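Local coordinates for protein glycoside hydrolase family 81 (Clostridium thermocellum, PDB 6FOP) that probably hydrolyses beta-1,3-glucans such as laminarin, as a family 81 glycoside hydrolase of the cellulosome-forming Clostridium thermocellum, at residues A[151-156]-A[183-188]; A[247-250]-A[256-259]; A[322-327]-A[366-371]. One frame throughout, in Å; residues are numbered along the deposited sequence.

Contact 1 (A[151-156]-A[183-188]); sequences PTVFYG and QGIGTG
In the beta-rich part of the enzyme, Val153 on the outermost strand 152-155 of one antiparallel sheet meets Ile185 in the hairpin loop joining strands 181-183 and 189-193 of another. Their side chains cross at about a right angle, and the contact is made by single methyls: Val153 CG2 lies 4.0 Å from Ile185 CG2. On Ile185 this branch is set anti to the backbone N, while CG1 is anti to the carbonyl carbon (chi1 -65°), which turns the CG2 methyl, and not the CG1-CD1 arm, to the valine. A second touch is of a different kind, for the ring atom Pro151 CD sits 3.5 Å from the backbone oxygen Thr187 O, and the proline also packs on Val165 and Ile190.

The shape of the loop comes from a type II beta turn running from Gly184 to Thr187. Two donors of one residue grip the same oxygen: Thr187 N is 2.9 Å from Gly184 O, and Thr187 OG1 is 2.7 Å from Gly184 O, with a C=O...donor angle of 133°, in the carbonyl plane and on a lone pair. Gly186 takes the third place of the turn with a positive phi of 98°. Beyond it, Gly188 is backbone hydrogen-bonded to Phe147 and belongs with Asp146 and Phe147 to a magnesium site. On the strand side, Phe154 and Tyr155 both face Gly164 in a classic beta bulge. The whole is a loop-to-edge-strand contact between two antiparallel sheets, built round a type II turn beside a metal site.

Contact 2 (A[247-250]-A[256-259]); sequences AEVS and NKGT
Val249 supplies both of its methyls to the contact, each with a different partner. Its CG2 lies against the aliphatic stem of Lys257, 3.9 Å from Lys257 CE and 4.0 Å from Lys257 CG, where the two side chains run at an oblique angle. The lysine can offer two carbons to one methyl because its chain is fully extended, with CG anti to the backbone N (chi1 -168°). The other branch, Val249 CG1, looks to the backbone and the next residue: it is 4.2 Å from Gly258 O and 4.3 Å from Thr259 CB.

One shell further out, Val249 also packs on Cys223 and Val225 of the neighbouring strand 223-235. The strand is fixed by backbone bonds on its two flanks, from Ala247 to Thr294 and from Ser250 to Phe224, while Thr259 is tied to Gly293 and rests on Tyr133 and Tyr135.

The chemistry is mainly dispersion between apolar carbons, with the lysine used for its methylenes. It carries one polar cost, since Gly258 O is buried here without a partner in the model, and that probably takes something from the stability the apolar packing provides.

Contact 3 (A[322-327]-A[366-371]); sequences RYINEL and DRFISF
This is a buried helix-to-helix contact in the family 81 C-terminal domain, where Phe368 of helix 362-379 reaches across to Leu327 and Ile324 of helix 317-329. The nearest backbone approach, 9.1 Å between Leu327 CA and Phe368 CA, shows that the gap is bridged by side chains. The far end of the ring does the bridging: Phe368 CZ is 3.7 Å from Leu327 CD2 and 3.9 Å from Leu327 CG, the two side chains crossing at about a right angle. Phe368 CB already points toward the other helix, and with CG anti to the carbonyl carbon (chi1 -64°) the ring carries on, bringing CZ and CE1 to Leu327. The remaining partner is Ile324, whose methyl CG2 lies 4.3 Å from Phe368 CE2, while its carbonyl oxygen, Ile324 O, is 3.9 Å from Phe368 CZ.

Helix 339-359 packs against both helices, with Leu349 on Phe368 and Ala352 on Leu327. Along helix 317-329 itself, Arg322 NH1 makes a salt bridge of 3.1 Å with Glu326 OE2, one turn on. Glu326 OE2 lies at the guanidinium edge, close to its plane, though the bond leaves the carboxylate plane by 29°. An aromatic side chain filling the interface between two helices, with a third, between them in the chain, packed on both, is consistent with the (alpha/alpha)6 barrel of the six-hairpin clan.

How the contacts relate
Followed from the N terminus, the three contacts come in series, with no nesting or crossing. Contact 1 closes a span of 26 residues, rich in strand, and joins edge strand 152-155 of one antiparallel sheet to the loop between strands 181-183 and 189-193 of another. Contact 2 closes a tight one of five residues, bringing the run-in to strand 260-263 back over the end of strand 240-251. Contacts 1 and 2 lie on the same side of the chain's centre, their own centres 29 Å apart, whereas contact 3 is on the opposite side, 73 Å from contact 1 and 58 Å from contact 2 between centres. Contact 3 spans 38 residues, mostly helix 339-359, and joins helices 317-329 and 362-379.

Contact 1 (A[151-156]-A[183-188])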
loop_
_atom_site.group_PDB
_atom_site.type_symbol
_atom_site.label_atom_id
_atom_site.label_comp_id
_atom_site.label_asym_id
_atom_site.label_seq_id
_atom_site.Cartn_x
_atom_site.Cartn_y
_atom_site.Cartn_z
ATOM N N PRO A 151 26.740 -24.290 -12.072
ATOM C CA PRO A 151 26.108 -24.750 -10.845
ATOM C C PRO A 151 26.630 -26.083 -10.337
ATOM O O PRO A 151 27.131 -26.874 -11.122
ATOM C CB PRO A 151 24.642 -24.897 -11.261
ATOM C CG PRO A 151 24.698 -25.239 -12.708
ATOM C CD PRO A 151 25.905 -24.528 -13.264
ATOM N N THR A 152 26.525 -26.306 -9.037
ATOM C CA THR A 152 26.647 -27.626 -8.431
ATOM C C THR A 152 25.350 -28.351 -8.695
ATOM O O THR A 152 24.287 -27.788 -8.482
ATOM C CB THR A 152 26.836 -27.498 -6.915
ATOM O OG1 THR A 152 28.027 -26.756 -6.697
ATOM C CG2 THR A 152 26.964 -28.884 -6.227
ATOM N N VAL A 153 25.440 -29.592 -9.142
ATOM C CA VAL A 153 24.258 -30.393 -9.374
ATOM C C VAL A 153 24.246 -31.393 -8.205
ATOM O O VAL A 153 25.070 -32.295 -8.126
ATOM C CB VAL A 153 24.308 -31.074 -10.739
ATOM C CG1 VAL A 153 23.046 -31.898 -10.941
ATOM C CG2 VAL A 153 24.425 -30.008 -11.835
ATOM N N PHE A 154 23.342 -31.144 -7.256
ATOM C CA PHE A 154 23.214 -32.025 -6.095
ATOM C C PHE A 154 22.250 -33.187 -6.313
ATOM O O PHE A 154 22.314 -34.170 -5.566
ATOM C CB PHE A 154 22.906 -31.244 -4.801
ATOM C CG PHE A 154 21.525 -30.649 -4.711
ATOM C CD1 PHE A 154 20.444 -31.411 -4.272
ATOM C CD2 PHE A 154 21.328 -29.302 -4.971
ATOM C CE1 PHE A 154 19.174 -30.871 -4.167
ATOM C CE2 PHE A 154 20.059 -28.742 -4.846
ATOM C CZ PHE A 154 18.986 -29.521 -4.434
ATOM N N TYR A 155 21.391 -33.085 -7.326
ATOM C CA TYR A 155 20.510 -34.167 -7.712
ATOM C C TYR A 155 20.312 -34.105 -9.205
ATOM O O TYR A 155 20.094 -33.028 -9.782
ATOM C CB TYR A 155 19.117 -34.056 -7.035
ATOM C CG TYR A 155 18.177 -35.091 -7.580
ATOM C CD1 TYR A 155 18.195 -36.403 -7.094
ATOM C CD2 TYR A 155 17.357 -34.804 -8.670
ATOM C CE1 TYR A 155 17.383 -37.387 -7.651
ATOM C CE2 TYR A 155 16.540 -35.780 -9.232
ATOM C CZ TYR A 155 16.553 -37.068 -8.717
ATOM O OH TYR A 155 15.735 -38.044 -9.263
ATOM N N GLY A 156 20.329 -35.292 -9.814
ATOM C CA GLY A 156 19.898 -35.453 -11.185
ATOM C C GLY A 156 21.015 -35.705 -12.156
ATOM O O GLY A 156 22.189 -35.601 -11.821
ATOM N N GLN A 183 21.081 -31.292 -21.498
ATOM C CA GLN A 183 22.362 -31.172 -22.178
ATOM C C GLN A 183 23.144 -30.082 -21.484
ATOM O O GLN A 183 22.587 -29.055 -21.053
ATOM C CB GLN A 183 22.162 -30.752 -23.633
ATOM C CG GLN A 183 21.698 -31.853 -24.560
ATOM C CD GLN A 183 21.659 -31.420 -26.022
ATOM O OE1 GLN A 183 22.121 -30.320 -26.387
ATOM N NE2 GLN A 183 21.101 -32.284 -26.870
ATOM N N GLY A 184 24.432 -30.292 -21.359
ATOM C CA GLY A 184 25.309 -29.272 -20.818
ATOM C C GLY A 184 25.537 -29.272 -19.328
ATOM O O GLY A 184 26.168 -28.358 -18.820
ATOM N N ILE A 185 25.097 -30.319 -18.635
ATOM C CA ILE A 185 25.411 -30.498 -17.226
ATOM C C ILE A 185 26.923 -30.546 -17.075
ATOM O O ILE A 185 27.618 -31.263 -17.813
ATOM C CB ILE A 185 24.800 -31.774 -16.626
ATOM C CG1 ILE A 185 23.271 -31.701 -16.637
ATOM C CG2 ILE A 185 25.327 -32.009 -15.206
ATOM C CD1 ILE A 185 22.588 -32.954 -16.120
ATOM N N GLY A 186 27.431 -29.772 -16.117
ATOM C CA GLY A 186 28.862 -29.595 -15.946
ATOM C C GLY A 186 29.393 -28.331 -16.588
ATOM O O GLY A 186 30.553 -28.001 -16.389
ATOM N N THR A 187 28.542 -27.630 -17.353
ATOM C CA THR A 187 28.900 -26.343 -17.948
ATOM C C THR A 187 28.030 -25.237 -17.323
ATOM O O THR A 187 27.183 -25.474 -16.430
ATOM C CB THR A 187 28.729 -26.319 -19.493
ATOM O OG1 THR A 187 27.337 -26.137 -19.852
ATOM C CG2 THR A 187 29.310 -27.587 -20.150
ATOM N N GLY A 188 28.271 -24.020 -17.797
ATOM C CA GLY A 188 27.551 -22.855 -17.367
ATOM C C GLY A 188 26.212 -22.673 -18.008
ATOM O O GLY A 188 25.492 -21.765 -17.594
#

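Contact 2 (A[247-250]-A[256-259])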
loop_
_atom_site.group_PDB
_atom_site.type_symbol
_atom_site.label_atom_id
_atom_site.label_comp_id
_atom_site.label_asym_id
_atom_site.label_seq_id
_atom_site.Cartn_x
_atom_site.Cartn_y
_atom_site.Cartn_z
ATOM N N ALA A 247 -5.086 -18.791 -5.108
ATOM C CA ALA A 247 -4.360 -19.052 -6.342
ATOM C C ALA A 247 -5.098 -20.151 -7.085
ATOM O O ALA A 247 -5.478 -21.154 -6.493
ATOM C CB ALA A 247 -2.937 -19.490 -6.036
ATOM N N GLU A 248 -5.309 -19.944 -8.370
ATOM C CA GLU A 248 -5.832 -20.965 -9.258
ATOM C C GLU A 248 -4.623 -21.683 -9.848
ATOM O O GLU A 248 -3.713 -21.026 -10.324
ATOM C CB GLU A 248 -6.631 -20.305 -10.382
ATOM C CG GLU A 248 -7.171 -21.220 -11.445
ATOM C CD GLU A 248 -7.733 -20.416 -12.610
ATOM O OE1 GLU A 248 -6.954 -19.947 -13.499
ATOM O OE2 GLU A 248 -8.953 -20.232 -12.615
ATOM N N VAL A 249 -4.659 -23.015 -9.890
ATOM C CA VAL A 249 -3.613 -23.787 -10.559
ATOM C C VAL A 249 -4.157 -24.627 -11.718
ATOM O O VAL A 249 -5.304 -25.107 -11.693
ATOM C CB VAL A 249 -2.817 -24.671 -9.592
ATOM C CG1 VAL A 249 -2.110 -23.842 -8.539
ATOM C CG2 VAL A 249 -3.667 -25.738 -8.943
ATOM N N SER A 250 -3.296 -24.740 -12.744
ATOM C CA SER A 250 -3.535 -25.617 -13.866
ATOM C C SER A 250 -2.454 -26.708 -13.799
ATOM O O SER A 250 -1.248 -26.430 -13.807
ATOM C CB SER A 250 -3.531 -24.780 -15.145
ATOM O OG SER A 250 -4.555 -23.762 -15.045
ATOM N N ASN A 256 -0.787 -34.739 -8.234
ATOM C CA ASN A 256 -0.860 -33.788 -7.145
ATOM C C ASN A 256 -1.565 -32.522 -7.614
ATOM O O ASN A 256 -1.403 -32.080 -8.762
ATOM C CB ASN A 256 0.550 -33.449 -6.630
ATOM C CG ASN A 256 1.266 -34.662 -6.066
ATOM O OD1 ASN A 256 0.756 -35.309 -5.165
ATOM N ND2 ASN A 256 2.422 -34.982 -6.597
ATOM N N LYS A 257 -2.310 -31.897 -6.707
ATOM C CA LYS A 257 -2.907 -30.599 -6.979
ATOM C C LYS A 257 -2.794 -29.745 -5.724
ATOM O O LYS A 257 -3.340 -30.071 -4.680
ATOM C CB LYS A 257 -4.369 -30.713 -7.416
ATOM C CG LYS A 257 -4.895 -29.391 -7.967
ATOM C CD LYS A 257 -6.287 -29.492 -8.544
ATOM C CE LYS A 257 -6.708 -28.153 -9.098
ATOM N NZ LYS A 257 -8.066 -28.235 -9.692
ATOM N N GLY A 258 -2.054 -28.669 -5.853
ATOM C CA GLY A 258 -1.836 -27.710 -4.778
ATOM C C GLY A 258 -0.701 -26.809 -5.163
ATOM O O GLY A 258 -0.258 -26.812 -6.292
ATOM N N THR A 259 -0.244 -26.011 -4.206
ATOM C CA THR A 259 0.967 -25.239 -4.373
ATOM C C THR A 259 1.532 -24.880 -3.009
ATOM O O THR A 259 0.971 -25.271 -1.963
ATOM C CB THR A 259 0.767 -24.001 -5.281
ATOM O OG1 THR A 259 2.035 -23.484 -5.676
ATOM C CG2 THR A 259 -0.018 -22.889 -4.610
#

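Contact 3 (A[322-327]-A[366-371])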
loop_
_atom_site.group_PDB
_atom_site.type_symbol
_atom_site.label_atom_id
_atom_site.label_comp_id
_atom_site.label_asym_id
_atom_site.label_seq_id
_atom_site.Cartn_x
_atom_site.Cartn_y
_atom_site.Cartn_z
ATOM N N ARG A 322 -9.106 31.519 19.057
ATOM C CA ARG A 322 -8.256 32.443 18.323
ATOM C C ARG A 322 -7.433 31.735 17.239
ATOM O O ARG A 322 -7.289 32.262 16.117
ATOM C CB ARG A 322 -7.321 33.207 19.279
ATOM C CG ARG A 322 -6.295 34.075 18.554
ATOM C CD ARG A 322 -5.595 35.024 19.503
ATOM N NE ARG A 322 -5.026 34.362 20.669
ATOM C CZ ARG A 322 -3.865 33.708 20.692
ATOM N NH1 ARG A 322 -3.114 33.623 19.593
ATOM N NH2 ARG A 322 -3.466 33.135 21.826
ATOM N N TYR A 323 -6.912 30.555 17.553
ATOM C CA TYR A 323 -6.207 29.791 16.530
ATOM C C TYR A 323 -7.101 29.471 15.329
ATOM O O TYR A 323 -6.652 29.536 14.189
ATOM C CB TYR A 323 -5.594 28.488 17.100
ATOM C CG TYR A 323 -4.725 28.653 18.322
ATOM C CD1 TYR A 323 -4.069 29.834 18.608
ATOM C CD2 TYR A 323 -4.582 27.608 19.231
ATOM C CE1 TYR A 323 -3.298 29.963 19.760
ATOM C CE2 TYR A 323 -3.832 27.722 20.373
ATOM C CZ TYR A 323 -3.222 28.925 20.672
ATOM O OH TYR A 323 -2.467 29.021 21.818
ATOM N N ILE A 324 -8.360 29.156 15.605
ATOM C CA ILE A 324 -9.348 28.926 14.544
ATOM C C ILE A 324 -9.546 30.196 13.708
ATOM O O ILE A 324 -9.555 30.131 12.490
ATOM C CB ILE A 324 -10.650 28.366 15.119
ATOM C CG1 ILE A 324 -10.454 26.896 15.516
ATOM C CG2 ILE A 324 -11.822 28.537 14.161
ATOM C CD1 ILE A 324 -10.272 25.926 14.346
ATOM N N ASN A 325 -9.671 31.348 14.370
ATOM C CA ASN A 325 -9.786 32.615 13.632
ATOM C C ASN A 325 -8.551 32.931 12.807
ATOM O O ASN A 325 -8.666 33.457 11.694
ATOM C CB ASN A 325 -10.117 33.769 14.576
ATOM C CG ASN A 325 -11.562 33.747 15.034
ATOM O OD1 ASN A 325 -12.451 33.273 14.328
ATOM N ND2 ASN A 325 -11.804 34.274 16.207
ATOM N N GLU A 326 -7.375 32.623 13.343
ATOM C CA GLU A 326 -6.140 32.856 12.608
ATOM C C GLU A 326 -6.136 31.994 11.332
ATOM O O GLU A 326 -5.781 32.484 10.257
ATOM C CB GLU A 326 -4.917 32.578 13.512
ATOM C CG GLU A 326 -4.751 33.637 14.608
ATOM C CD GLU A 326 -3.768 33.309 15.721
ATOM O OE1 GLU A 326 -3.188 32.210 15.738
ATOM O OE2 GLU A 326 -3.571 34.195 16.622
ATOM N N LEU A 327 -6.538 30.737 11.449
ATOM C CA LEU A 327 -6.616 29.880 10.282
ATOM C C LEU A 327 -7.683 30.350 9.305
ATOM O O LEU A 327 -7.488 30.272 8.087
ATOM C CB LEU A 327 -6.857 28.429 10.712
ATOM C CG LEU A 327 -6.963 27.425 9.567
ATOM C CD1 LEU A 327 -5.687 27.328 8.744
ATOM C CD2 LEU A 327 -7.360 26.091 10.131
ATOM N N ASP A 366 -18.124 28.474 8.449
ATOM C CA ASP A 366 -18.643 28.834 7.144
ATOM C C ASP A 366 -17.508 29.124 6.139
ATOM O O ASP A 366 -17.608 28.733 4.960
ATOM C CB ASP A 366 -19.559 30.054 7.245
ATOM C CG ASP A 366 -20.901 29.757 7.894
ATOM O OD1 ASP A 366 -21.278 28.588 8.122
ATOM O OD2 ASP A 366 -21.596 30.768 8.199
ATOM N N ARG A 367 -16.436 29.784 6.592
ATOM C CA ARG A 367 -15.315 30.058 5.694
ATOM C C ARG A 367 -14.656 28.737 5.231
ATOM O O ARG A 367 -14.325 28.565 4.071
ATOM C CB ARG A 367 -14.282 30.966 6.353
ATOM C CG ARG A 367 -14.754 32.408 6.384
ATOM C CD ARG A 367 -13.619 33.417 6.384
ATOM N NE ARG A 367 -12.633 33.215 5.312
ATOM C CZ ARG A 367 -11.643 34.072 5.025
ATOM N NH1 ARG A 367 -11.492 35.225 5.704
ATOM N NH2 ARG A 367 -10.788 33.772 4.059
ATOM N N PHE A 368 -14.504 27.810 6.167
ATOM C CA PHE A 368 -13.864 26.537 5.853
ATOM C C PHE A 368 -14.727 25.729 4.888
ATOM O O PHE A 368 -14.240 25.283 3.849
ATOM C CB PHE A 368 -13.611 25.721 7.133
ATOM C CG PHE A 368 -12.635 26.341 8.117
ATOM C CD1 PHE A 368 -11.609 27.157 7.705
ATOM C CD2 PHE A 368 -12.738 26.057 9.474
ATOM C CE1 PHE A 368 -10.720 27.698 8.615
ATOM C CE2 PHE A 368 -11.832 26.594 10.373
ATOM C CZ PHE A 368 -10.848 27.428 9.936
ATOM N N ILE A 369 -15.998 25.516 5.233
ATOM C CA ILE A 369 -16.944 24.732 4.391
ATOM C C ILE A 369 -17.094 25.346 3.028
ATOM O O ILE A 369 -17.125 24.650 2.012
ATOM C CB ILE A 369 -18.352 24.579 5.019
ATOM C CG1 ILE A 369 -18.255 23.663 6.224
ATOM C CG2 ILE A 369 -19.358 23.992 4.019
ATOM C CD1 ILE A 369 -19.532 23.474 7.014
ATOM N N SER A 370 -17.227 26.675 2.972
ATOM C CA SER A 370 -17.400 27.373 1.696
ATOM C C SER A 370 -16.225 27.115 0.764
ATOM O O SER A 370 -16.399 26.845 -0.424
ATOM C CB SER A 370 -17.552 28.882 1.909
ATOM O OG SER A 370 -17.632 29.577 0.677
ATOM N N PHE A 371 -15.007 27.235 1.301
ATOM C CA PHE A 371 -13.818 26.999 0.485
ATOM C C PHE A 371 -13.687 25.527 0.084
ATOM O O PHE A 371 -13.347 25.232 -1.059
ATOM C CB PHE A 371 -12.520 27.509 1.137
ATOM C CG PHE A 371 -11.365 27.530 0.168
ATOM C CD1 PHE A 371 -11.264 28.553 -0.753
ATOM C CD2 PHE A 371 -10.451 26.491 0.106
ATOM C CE1 PHE A 371 -10.242 28.600 -1.678
ATOM C CE2 PHE A 371 -9.405 26.544 -0.813
ATOM C CZ PHE A 371 -9.306 27.586 -1.701
#